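Local coordinates for protein cycloalternan-forming enzyme (PDB 5F7U) that is a multidomain protein of glycosyl hydrolase family 31, with a TIM barrel, several beta-sheet domains and a family 6 carbohydrate-binding module, several of its parts holding bound glycan, at residues V36-T41 against Y94-S99; S246-Y251 against D317-V322; Y257-I260 against G264-V267. The protein carries 1 engineered substitution. All blocks are in the same frame, centred on the assembly; numbering follows the deposited sequence. Where two conformers were deposited one is given.

Contact 1: V36-T41 against Y94-S99; sequences VILNIT and YTTKGS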
loop_
_atom_site.group_PDB
_atom_site.type_symbol
_atom_site.label_atom_id
_atom_site.label_comp_id
_atom_site.label_asym_id
_atom_site.label_seq_id
_atom_site.Cartn_x
_atom_site.Cartn_y
_atom_site.Cartn_z
ATOM N N VAL A 36 -42.271 -5.105 -5.863
ATOM C CA VAL A 36 -41.407 -5.671 -6.910
ATOM C C VAL A 36 -41.855 -5.136 -8.265
ATOM O O VAL A 36 -43.000 -5.345 -8.685
ATOM C CB VAL A 36 -41.423 -7.212 -6.903
ATOM C CG1 VAL A 36 -40.508 -7.783 -7.998
ATOM C CG2 VAL A 36 -41.020 -7.747 -5.526
ATOM N N ILE A 37 -40.946 -4.417 -8.920
ATOM C CA ILE A 37 -41.182 -3.868 -10.259
ATOM C C ILE A 37 -40.326 -4.579 -11.292
ATOM O O ILE A 37 -39.123 -4.810 -11.071
ATOM C CB ILE A 37 -40.865 -2.346 -10.314
ATOM C CG1 ILE A 37 -41.723 -1.564 -9.297
ATOM C CG2 ILE A 37 -41.026 -1.775 -11.738
ATOM C CD1 ILE A 37 -43.215 -1.584 -9.564
ATOM N N LEU A 38 -40.942 -4.891 -12.430
ATOM C CA LEU A 38 -40.232 -5.463 -13.574
ATOM C C LEU A 38 -40.161 -4.467 -14.715
ATOM O O LEU A 38 -41.190 -3.991 -15.211
ATOM C CB LEU A 38 -40.897 -6.756 -14.047
ATOM C CG LEU A 38 -41.289 -7.792 -13.008
ATOM C CD1 LEU A 38 -42.040 -8.918 -13.722
ATOM C CD2 LEU A 38 -40.072 -8.348 -12.274
ATOM N N ASN A 39 -38.937 -4.153 -15.118
ATOM C CA ASN A 39 -38.708 -3.277 -16.267
ATOM C C ASN A 39 -38.495 -4.114 -17.518
ATOM O O ASN A 39 -37.614 -4.964 -17.550
ATOM C CB ASN A 39 -37.527 -2.353 -15.992
ATOM C CG ASN A 39 -37.798 -1.446 -14.816
ATOM O OD1 ASN A 39 -38.598 -0.525 -14.929
ATOM N ND2 ASN A 39 -37.191 -1.743 -13.658
ATOM N N ILE A 40 -39.319 -3.858 -18.531
ATOM C CA ILE A 40 -39.367 -4.682 -19.753
ATOM C C ILE A 40 -39.253 -3.788 -20.981
ATOM O O ILE A 40 -39.830 -2.704 -20.995
ATOM C CB ILE A 40 -40.720 -5.448 -19.794
ATOM C CG1 ILE A 40 -40.889 -6.290 -18.515
ATOM C CG2 ILE A 40 -40.852 -6.305 -21.059
ATOM C CD1 ILE A 40 -42.353 -6.633 -18.206
ATOM N N THR A 41 -38.526 -4.232 -22.018
ATOM C CA THR A 41 -38.475 -3.458 -23.269
ATOM C C THR A 41 -39.065 -4.237 -24.424
ATOM O O THR A 41 -39.007 -5.472 -24.438
ATOM C CB THR A 41 -37.050 -2.932 -23.606
ATOM O OG1 THR A 41 -37.106 -1.898 -24.603
ATOM C CG2 THR A 41 -36.103 -4.032 -24.067
ATOM N N TYR A 94 -41.922 -16.082 -12.905
ATOM C CA TYR A 94 -42.617 -15.263 -13.915
ATOM C C TYR A 94 -41.941 -15.306 -15.273
ATOM O O TYR A 94 -40.744 -15.573 -15.378
ATOM C CB TYR A 94 -42.772 -13.799 -13.434
ATOM C CG TYR A 94 -41.464 -13.024 -13.320
ATOM C CD1 TYR A 94 -40.964 -12.296 -14.414
ATOM C CD2 TYR A 94 -40.727 -13.020 -12.127
ATOM C CE1 TYR A 94 -39.754 -11.598 -14.323
ATOM C CE2 TYR A 94 -39.515 -12.326 -12.034
ATOM C CZ TYR A 94 -39.041 -11.619 -13.135
ATOM O OH TYR A 94 -37.848 -10.909 -13.039
ATOM N N THR A 95 -42.729 -14.999 -16.302
ATOM C CA THR A 95 -42.274 -14.882 -17.676
ATOM C C THR A 95 -42.846 -13.559 -18.175
ATOM O O THR A 95 -44.031 -13.274 -17.987
ATOM C CB THR A 95 -42.795 -16.070 -18.519
ATOM O OG1 THR A 95 -42.276 -17.294 -17.986
ATOM C CG2 THR A 95 -42.390 -15.966 -20.001
ATOM N N THR A 96 -41.997 -12.732 -18.769
ATOM C CA THR A 96 -42.451 -11.452 -19.325
ATOM C C THR A 96 -42.753 -11.661 -20.796
ATOM O O THR A 96 -42.053 -12.423 -21.462
ATOM C CB THR A 96 -41.418 -10.327 -19.094
ATOM O OG1 THR A 96 -40.157 -10.727 -19.637
ATOM C CG2 THR A 96 -41.275 -10.074 -17.598
ATOM N N LYS A 97 -43.808 -11.015 -21.292
ATOM C CA LYS A 97 -44.294 -11.246 -22.661
ATOM C C LYS A 97 -44.682 -9.963 -23.371
ATOM O O LYS A 97 -45.201 -9.040 -22.746
ATOM C CB LYS A 97 -45.506 -12.193 -22.684
ATOM C CG LYS A 97 -45.192 -13.583 -22.169
ATOM C CD LYS A 97 -46.263 -14.571 -22.578
ATOM C CE LYS A 97 -45.786 -15.979 -22.306
ATOM N NZ LYS A 97 -46.835 -16.939 -22.761
ATOM N N GLY A 98 -44.409 -9.913 -24.669
ATOM C CA GLY A 98 -44.896 -8.816 -25.512
ATOM C C GLY A 98 -45.441 -9.333 -26.826
ATOM O O GLY A 98 -44.922 -10.299 -27.373
ATOM N N SER A 99 -46.502 -8.693 -27.311
ATOM C CA SER A 99 -47.002 -8.926 -28.669
ATOM C C SER A 99 -47.706 -7.687 -29.197
ATOM O O SER A 99 -48.135 -6.828 -28.424
ATOM C CB SER A 99 -47.941 -10.130 -28.722
ATOM O OG SER A 99 -49.031 -9.945 -27.852
#
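The phenol oxygen of Tyr94 is gripped by two groups, His9 NE2 and Arg25 NH2, while a methyl of Leu38, CD2, lies 3.5 Å from that same OH. The two hydrogen bonds fix the far end of the ring, and Leu38 packs against that end from above one face. Its other methyl, CD1, sits over the same face, shifted toward the rim, in a CH-pi contact 3.9 Å from the centroid and 26° off the normal. Both methyls thus lie on the same side of the ring, CD1 over its CD1-CE1 rim and CD2 over the end that carries CZ and the hydroxyl. The strands that carry them, 36-41 and 94-99, run in roughly the same direction at 34°, their axes 8.4 Å apart, and no hydrogen bond joins them. Such face-to-face packing of separately paired strands is consistent with the beta-sandwich of an E-set domain: strand 36-43 pairs with 76-84, strand 91-100 with 49-57. One step along, Ile40 CD1 meets Thr96 CG2 at 3.7 Å, as the two side chains slide past each other in opposite directions. With chi1 at 56°, Thr96 OG1 stands between the backbone N and the carbonyl carbon, hydrogen-bonded to Glu7 OE2, and CG2 lies anti to the carbonyl carbon, toward Ile40. All four side chains are buried, and Ile40 also packs on Val51.

Contact 2: S246-Y251 against D317-V322; sequences SDEAFY and DKYSFV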
loop_
_atom_site.group_PDB
_atom_site.type_symbol
_atom_site.label_atom_id
_atom_site.label_comp_id
_atom_site.label_asym_id
_atom_site.label_seq_id
_atom_site.Cartn_x
_atom_site.Cartn_y
_atom_site.Cartn_z
ATOM N N SER A 246 -16.412 6.469 19.932
ATOM C CA SER A 246 -16.331 7.603 19.004
ATOM C C SER A 246 -14.950 7.778 18.374
ATOM O O SER A 246 -14.847 8.179 17.210
ATOM C CB SER A 246 -16.757 8.909 19.693
ATOM O OG SER A 246 -18.119 8.856 20.074
ATOM N N ASP A 247 -13.902 7.461 19.136
ATOM C CA ASP A 247 -12.536 7.690 18.665
ATOM C C ASP A 247 -11.938 6.581 17.824
ATOM O O ASP A 247 -10.807 6.704 17.380
ATOM C CB ASP A 247 -11.597 8.052 19.816
ATOM C CG ASP A 247 -11.489 6.968 20.873
ATOM O OD1 ASP A 247 -12.223 5.962 20.853
ATOM O OD2 ASP A 247 -10.672 7.167 21.785
ATOM N N GLU A 248 -12.677 5.499 17.600
ATOM C CA GLU A 248 -12.079 4.359 16.908
ATOM C C GLU A 248 -11.839 4.661 15.427
ATOM O O GLU A 248 -12.728 5.167 14.755
ATOM C CB GLU A 248 -12.926 3.091 17.086
ATOM C CG GLU A 248 -12.163 1.839 16.650
ATOM C CD GLU A 248 -12.906 0.547 16.926
ATOM O OE1 GLU A 248 -14.113 0.585 17.249
ATOM O OE2 GLU A 248 -12.275 -0.522 16.786
ATOM N N ALA A 249 -10.612 4.407 14.960
ATOM C CA ALA A 249 -10.244 4.604 13.551
ATOM C C ALA A 249 -10.140 3.253 12.845
ATOM O O ALA A 249 -9.741 2.245 13.466
ATOM C CB ALA A 249 -8.934 5.350 13.446
ATOM N N PHE A 250 -10.503 3.230 11.555
ATOM C CA PHE A 250 -10.550 1.994 10.780
ATOM C C PHE A 250 -9.772 2.137 9.489
ATOM O O PHE A 250 -10.110 2.984 8.643
ATOM C CB PHE A 250 -11.994 1.632 10.440
ATOM C CG PHE A 250 -12.868 1.453 11.649
ATOM C CD1 PHE A 250 -12.779 0.284 12.423
ATOM C CD2 PHE A 250 -13.810 2.438 12.003
ATOM C CE1 PHE A 250 -13.613 0.102 13.533
ATOM C CE2 PHE A 250 -14.642 2.265 13.119
ATOM C CZ PHE A 250 -14.545 1.096 13.879
ATOM N N TYR A 251 -8.759 1.292 9.345
ATOM C CA TYR A 251 -7.793 1.422 8.261
ATOM C C TYR A 251 -7.817 0.230 7.339
ATOM O O TYR A 251 -8.192 -0.857 7.748
ATOM C CB TYR A 251 -6.388 1.526 8.850
ATOM C CG TYR A 251 -6.225 2.606 9.896
ATOM C CD1 TYR A 251 -6.257 3.958 9.555
ATOM C CD2 TYR A 251 -5.986 2.264 11.235
ATOM C CE1 TYR A 251 -6.062 4.947 10.532
ATOM C CE2 TYR A 251 -5.790 3.238 12.208
ATOM C CZ TYR A 251 -5.825 4.575 11.849
ATOM O OH TYR A 251 -5.648 5.542 12.819
ATOM N N ASP A 317 -22.325 4.668 17.029
ATOM C CA ASP A 317 -21.553 3.736 17.848
ATOM C C ASP A 317 -21.626 2.298 17.333
ATOM O O ASP A 317 -21.341 1.366 18.073
ATOM C CB ASP A 317 -21.994 3.822 19.330
ATOM C CG ASP A 317 -23.396 3.289 19.578
ATOM O OD1 ASP A 317 -24.194 3.138 18.629
ATOM O OD2 ASP A 317 -23.729 3.041 20.759
ATOM N N LYS A 318 -21.979 2.128 16.060
ATOM C CA LYS A 318 -22.127 0.788 15.488
ATOM C C LYS A 318 -21.310 0.641 14.214
ATOM O O LYS A 318 -21.365 1.508 13.343
ATOM C CB LYS A 318 -23.601 0.525 15.153
ATOM C CG LYS A 318 -23.904 -0.893 14.650
ATOM C CD LYS A 318 -25.354 -1.062 14.208
ATOM C CE LYS A 318 -26.308 -0.947 15.377
ATOM N NZ LYS A 318 -27.665 -1.467 15.025
ATOM N N TYR A 319 -20.557 -0.447 14.101
ATOM C CA TYR A 319 -20.091 -0.864 12.766
ATOM C C TYR A 319 -20.599 -2.242 12.389
ATOM O O TYR A 319 -20.839 -3.084 13.252
ATOM C CB TYR A 319 -18.572 -0.724 12.551
ATOM C CG TYR A 319 -17.710 -1.784 13.200
ATOM C CD1 TYR A 319 -17.418 -2.992 12.536
ATOM C CD2 TYR A 319 -17.165 -1.572 14.467
ATOM C CE1 TYR A 319 -16.595 -3.960 13.133
ATOM C CE2 TYR A 319 -16.331 -2.524 15.074
ATOM C CZ TYR A 319 -16.043 -3.713 14.397
ATOM O OH TYR A 319 -15.243 -4.653 15.012
ATOM N N SER A 320 -20.759 -2.466 11.083
ATOM C CA SER A 320 -21.427 -3.678 10.618
ATOM C C SER A 320 -20.774 -4.157 9.351
ATOM O O SER A 320 -20.211 -3.346 8.612
ATOM C CB SER A 320 -22.900 -3.403 10.324
ATOM O OG SER A 320 -23.544 -2.755 11.421
ATOM N N PHE A 321 -20.844 -5.462 9.104
ATOM C CA PHE A 321 -20.615 -5.940 7.750
ATOM C C PHE A 321 -21.855 -6.637 7.242
ATOM O O PHE A 321 -22.579 -7.262 8.000
ATOM C CB PHE A 321 -19.342 -6.789 7.593
ATOM C CG PHE A 321 -19.341 -8.085 8.368
ATOM C CD1 PHE A 321 -20.068 -9.193 7.922
ATOM C CD2 PHE A 321 -18.560 -8.212 9.524
ATOM C CE1 PHE A 321 -20.046 -10.391 8.630
ATOM C CE2 PHE A 321 -18.515 -9.414 10.235
ATOM C CZ PHE A 321 -19.277 -10.498 9.791
ATOM N N VAL A 322 -22.097 -6.485 5.948
ATOM C CA VAL A 322 -23.198 -7.187 5.293
ATOM C C VAL A 322 -22.543 -7.894 4.125
ATOM O O VAL A 322 -21.962 -7.244 3.246
ATOM C CB VAL A 322 -24.310 -6.230 4.809
ATOM C CG1 VAL A 322 -25.441 -7.030 4.155
ATOM C CG2 VAL A 322 -24.871 -5.440 5.977
#
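Residues 246-251 form a loop that becomes strand only at Phe250, whereas 318-322 is already extended, and the two backbones stay well apart: the closest CA atoms, of Phe250 and Tyr319, are 10.2 Å from each other. No hydrogen bond crosses this gap, which is bridged by aromatic side chains. Phe250 presents its edge to the face of Tyr319 in a tilted T-shaped pair, with centroids 5.2 Å apart and planes at 61°. The edge arrives by its outer end. Phe250 CZ comes within 3.8 Å of Tyr319 CD2, and Phe250 CE1 lies over the face near the CD2-CE2 side. The tyrosine ring projects from its strand with CG between the backbone N and the carbonyl carbon (chi1 76°), and this turns a face toward the incoming phenylalanine. Its hydroxyl is held by Thr216 OG1, which fixes the end of the ring remote from the strand. Glu248 adds a looser approach, its OE1 4.4 Å from Tyr319 CE2. This buried carboxylate is well satisfied, OE1 by Thr244 OG1 and OE2 by both Ser293 OG and Tyr297 OH. Residues 246-251 belong to the galactose mutarotase-like region, and the pair joins the start of strand 250-254 to strand 318-327; Tyr319 stacks on Phe242 of strand 235-243, and Phe250 and Tyr319 both touch Met311 of strand 307-311.

Contact 3: Y257-I260 against G264-V267; sequences YDTI and GKDV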
loop_
_atom_site.group_PDB
_atom_site.type_symbol
_atom_site.label_atom_id
_atom_site.label_comp_id
_atom_site.label_asym_id
_atom_site.label_seq_id
_atom_site.Cartn_x
_atom_site.Cartn_y
_atom_site.Cartn_z
ATOM N N TYR A 257 -8.945 5.622 -1.971
ATOM C CA TYR A 257 -8.442 6.893 -2.512
ATOM C C TYR A 257 -9.021 8.113 -1.815
ATOM O O TYR A 257 -8.519 9.249 -1.995
ATOM C CB TYR A 257 -8.782 6.962 -4.020
ATOM C CG TYR A 257 -8.065 5.928 -4.864
ATOM C CD1 TYR A 257 -8.478 4.575 -4.864
ATOM C CD2 TYR A 257 -6.997 6.299 -5.680
ATOM C CE1 TYR A 257 -7.833 3.616 -5.652
ATOM C CE2 TYR A 257 -6.333 5.351 -6.473
ATOM C CZ TYR A 257 -6.767 4.014 -6.449
ATOM O OH TYR A 257 -6.144 3.078 -7.224
ATOM N N ASP A 258 -10.106 7.887 -1.062
ATOM C CA ASP A 258 -10.863 8.966 -0.456
ATOM C C ASP A 258 -10.350 9.403 0.915
ATOM O O ASP A 258 -10.286 10.608 1.194
ATOM C CB ASP A 258 -12.380 8.640 -0.421
ATOM C CG ASP A 258 -12.734 7.291 0.251
ATOM O OD1 ASP A 258 -11.861 6.450 0.554
ATOM O OD2 ASP A 258 -13.962 7.082 0.480
ATOM N N THR A 259 -10.000 8.421 1.741
ATOM C CA THR A 259 -9.561 8.646 3.107
ATOM C C THR A 259 -8.787 7.423 3.584
ATOM O O THR A 259 -9.015 6.326 3.096
ATOM C CB THR A 259 -10.747 8.936 4.049
ATOM O OG1 THR A 259 -10.249 9.200 5.371
ATOM C CG2 THR A 259 -11.765 7.776 4.052
ATOM N N ILE A 260 -7.863 7.630 4.509
ATOM C CA ILE A 260 -7.191 6.486 5.157
ATOM C C ILE A 260 -7.960 5.918 6.361
ATOM O O ILE A 260 -7.715 4.793 6.787
ATOM C CB ILE A 260 -5.696 6.760 5.481
ATOM C CG1 ILE A 260 -5.515 7.940 6.438
ATOM C CG2 ILE A 260 -4.920 6.966 4.172
ATOM C CD1 ILE A 260 -5.483 7.570 7.899
ATOM N N GLY A 264 -17.250 6.574 9.334
ATOM C CA GLY A 264 -18.283 7.388 8.703
ATOM C C GLY A 264 -18.736 6.898 7.342
ATOM O O GLY A 264 -19.769 7.366 6.845
ATOM N N LYS A 265 -17.977 5.976 6.744
ATOM C CA LYS A 265 -18.210 5.533 5.365
ATOM C C LYS A 265 -18.880 4.159 5.316
ATOM O O LYS A 265 -18.645 3.299 6.190
ATOM C CB LYS A 265 -16.880 5.399 4.589
ATOM C CG LYS A 265 -15.991 6.640 4.461
ATOM C CD LYS A 265 -16.513 7.560 3.382
ATOM C CE LYS A 265 -15.542 8.708 3.119
ATOM N NZ LYS A 265 -16.299 9.784 2.418
ATOM N N ASP A 266 -19.668 3.951 4.255
ATOM C CA ASP A 266 -20.094 2.612 3.833
ATOM C C ASP A 266 -19.095 2.157 2.791
ATOM O O ASP A 266 -19.055 2.709 1.705
ATOM C CB ASP A 266 -21.493 2.643 3.209
ATOM C CG ASP A 266 -22.568 2.947 4.216
ATOM O OD1 ASP A 266 -22.562 2.312 5.284
ATOM O OD2 ASP A 266 -23.415 3.831 3.949
ATOM N N VAL A 267 -18.291 1.162 3.132
ATOM C CA VAL A 267 -17.176 0.726 2.280
ATOM C C VAL A 267 -17.599 -0.513 1.506
ATOM O O VAL A 267 -17.985 -1.516 2.106
ATOM C CB VAL A 267 -15.922 0.405 3.120
ATOM C CG1 VAL A 267 -14.754 0.092 2.208
ATOM C CG2 VAL A 267 -15.564 1.568 4.046
#
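A bend at chi2 (-79°) carries the otherwise extended Lys265 side chain toward residues 257-260, and Asp258 turns its carboxylate to meet it, with CG between the backbone N and the carbonyl carbon (chi1 54°). The two side chains come from opposite directions, yet the closest approach is not made by the amino group. Asp258 OD2 lies 3.5 Å from Lys265 CE and 3.9 Å from Lys265 CD, whereas NZ of Lys265 stays 4.1 Å from this oxygen, beyond salt-bridge range. The ammonium group has its salt bridge with Glu282 OE2 instead. Thr259 crosses the lysine chain obliquely and sets its methyl CG2 4.0 Å from Lys265 CE, so that the same methylene carbon meets both a carboxylate oxygen and an apolar branch. The remaining polar atoms turn back into the loop: Asp258 OD1 accepts a weak bond from the backbone N of Thr259 (3.0 Å, 126° at the hydrogen) and another weak one from Gln262 NE2, and Thr259 OG1 pairs with Asn261 O. The contact spans the turn leading into strand 266-269; helix 607-622 packs against Tyr257 and Ile260, and its Lys615 NZ is bonded to Asp258 O. With Asp258 and Glu282 both close to one partly exposed lysine, the local field should favour its charged form, although Asp258 probably contributes only at longer range, without a direct bond.

From the N terminus, contact 1 comes first and closes a loop of strands between residues 36 and 99, complete before the other two begin. Contact 2 then brings 246-251 together with 317-322 across 65 intervening residues, and contact 3 is nested inside that loop, closing the short turn between strands 250-254 and 266-269. Contacts 2 and 3 touch where Tyr251 CD1 packs 3.2 Å from Ile260 O, their centres about 11 Å apart. Contact 1 stands off, its nearest atoms about 18 Å from contact 2. It ties together the N-terminal domain, whereas 246-251 and both segments of contact 3 lie in the mutarotase-like region, and 257-260 also packs on helix 607-622 of the TIM-barrel region.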